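Local coordinates for isomaltodextranase (Arthrobacter globiformis, PDB 5AWO), which hydrolyses (1->6)-alpha-D-glucosidic linkages in polysaccharides, removing successive isomaltose units from the non-reducing ends of the chains, at residues D540-T545 with D597-I601. Coordinates in Å, arbitrary orientation, origin at the centre of the assembly. Residue numbers count along the deposited sequence, not the author numbering.
Sequences DTSTMT and DKGAI
Residues 540-545, extended and in strand from Ser542 on, are crossed by segment 597-601 at 110° between end-to-end directions; the CA atoms of Ser542 and Gly599 come closest, 4.5 Å apart. Lys598 buries the most surface. Its all-t side chain runs back beside Thr541 to Asp540, where Lys598 NZ lies 2.8 Å from Asp540 OD2 in a solvent-exposed salt bridge. Its backbone brackets Thr543: Thr543 N donates to Lys598 O (2.7 Å), and Lys598 N to Thr543 OG1 (3.0 Å). Asp597, chi1 m, points its carboxylate at the strand and accepts from two threonines on one face, Thr543 OG1 to Asp597 OD1 (2.7 Å) and Thr545 OG1 to Asp597 OD2 (2.6 Å). Gly599 then turns the chain at phi 74°, psi -137°; a CB here would clash with Ser542 OG, which donates to Ala600 O (2.8 Å). Met544, m at chi1 and chi2, tucks CE against Ile601 CG1 (3.8 Å). The pattern is a loop hydrogen-bonded across a strand's start, within the carbohydrate-binding module's beta-sandwich. His561 and Gly594 also bind the Asp597 carboxylate; strand 542-549 lies between 555-564 and 585-592, and the loop passes from 585-592 into 601-609 of the other sheet.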
loop_
_atom_site.group_PDB
_atom_site.type_symbol
_atom_site.label_atom_id
_atom_site.label_comp_id
_atom_site.label_asym_id
_atom_site.label_seq_id
_atom_site.Cartn_x
_atom_site.Cartn_y
_atom_site.Cartn_z
ATOM N N ASP A 540 -0.863 9.726 -36.637
ATOM C CA ASP A 540 -1.982 8.860 -36.974
ATOM C C ASP A 540 -2.868 8.676 -35.740
ATOM O O ASP A 540 -2.455 9.012 -34.617
ATOM C CB ASP A 540 -1.441 7.509 -37.475
ATOM C CG ASP A 540 -2.413 6.762 -38.389
ATOM O OD1 ASP A 540 -3.615 7.092 -38.460
ATOM O OD2 ASP A 540 -1.960 5.787 -39.023
ATOM N N THR A 541 -4.089 8.195 -35.944
ATOM C CA THR A 541 -4.977 7.842 -34.845
ATOM C C THR A 541 -4.246 6.855 -33.924
ATOM O O THR A 541 -3.555 5.934 -34.384
ATOM C CB THR A 541 -6.305 7.225 -35.348
ATOM O OG1 THR A 541 -7.012 8.179 -36.158
ATOM C CG2 THR A 541 -7.207 6.813 -34.195
ATOM N N SER A 542 -4.355 7.089 -32.621
ATOM C CA SER A 542 -3.873 6.130 -31.632
ATOM C C SER A 542 -5.072 5.486 -30.945
ATOM O O SER A 542 -6.177 6.019 -30.975
ATOM C CB SER A 542 -2.995 6.830 -30.608
ATOM O OG SER A 542 -1.811 7.323 -31.175
ATOM N N THR A 543 -4.874 4.330 -30.321
ATOM C CA THR A 543 -5.958 3.721 -29.565
ATOM C C THR A 543 -5.462 3.337 -28.172
ATOM O O THR A 543 -4.281 3.099 -27.982
ATOM C CB THR A 543 -6.608 2.506 -30.273
ATOM O OG1 THR A 543 -5.743 1.364 -30.249
ATOM C CG2 THR A 543 -6.959 2.860 -31.729
ATOM N N MET A 544 -6.392 3.297 -27.234
ATOM C CA MET A 544 -6.150 2.730 -25.898
ATOM C C MET A 544 -7.270 1.788 -25.549
ATOM O O MET A 544 -8.407 1.972 -25.995
ATOM C CB MET A 544 -6.087 3.840 -24.830
ATOM C CG MET A 544 -4.977 4.827 -25.055
ATOM S SD MET A 544 -3.319 4.209 -24.713
ATOM C CE MET A 544 -2.319 4.950 -25.995
ATOM N N THR A 545 -6.956 0.784 -24.737
ATOM C CA THR A 545 -7.956 -0.136 -24.237
ATOM C C THR A 545 -8.531 0.393 -22.925
ATOM O O THR A 545 -7.765 0.754 -22.020
ATOM C CB THR A 545 -7.345 -1.538 -24.039
ATOM O OG1 THR A 545 -6.822 -2.015 -25.297
ATOM C CG2 THR A 545 -8.369 -2.498 -23.486
ATOM N N ASP A 597 -3.156 -2.325 -29.448
ATOM C CA ASP A 597 -3.454 -0.913 -29.587
ATOM C C ASP A 597 -2.475 -0.273 -30.555
ATOM O O ASP A 597 -1.367 -0.759 -30.772
ATOM C CB ASP A 597 -3.450 -0.186 -28.227
ATOM C CG ASP A 597 -4.745 -0.375 -27.457
ATOM O OD1 ASP A 597 -5.846 -0.058 -27.974
ATOM O OD2 ASP A 597 -4.683 -0.860 -26.303
ATOM N N LYS A 598 -2.904 0.840 -31.124
ATOM C CA LYS A 598 -2.132 1.564 -32.111
ATOM C C LYS A 598 -1.576 2.850 -31.513
ATOM O O LYS A 598 -2.291 3.580 -30.840
ATOM C CB LYS A 598 -3.029 1.910 -33.305
ATOM C CG LYS A 598 -2.304 2.582 -34.456
ATOM C CD LYS A 598 -3.240 2.774 -35.645
ATOM C CE LYS A 598 -2.480 3.259 -36.868
ATOM N NZ LYS A 598 -3.402 3.570 -37.999
ATOM N N GLY A 599 -0.306 3.111 -31.766
ATOM C CA GLY A 599 0.322 4.382 -31.459
ATOM C C GLY A 599 0.618 4.642 -29.988
ATOM O O GLY A 599 1.115 3.764 -29.270
ATOM N N ALA A 600 0.321 5.868 -29.561
ATOM C CA ALA A 600 0.578 6.312 -28.191
ATOM C C ALA A 600 -0.248 7.564 -27.887
ATOM O O ALA A 600 -0.629 8.304 -28.798
ATOM C CB ALA A 600 2.051 6.605 -28.016
ATOM N N ILE A 601 -0.531 7.807 -26.605
ATOM C CA ILE A 601 -1.078 9.087 -26.171
ATOM C C ILE A 601 -0.406 9.501 -24.889
ATOM O O ILE A 601 0.186 8.676 -24.195
ATOM C CB ILE A 601 -2.600 9.090 -25.895
ATOM C CG1 ILE A 601 -2.957 8.372 -24.574
ATOM C CG2 ILE A 601 -3.375 8.539 -27.089
ATOM C CD1 ILE A 601 -4.422 8.495 -24.185
#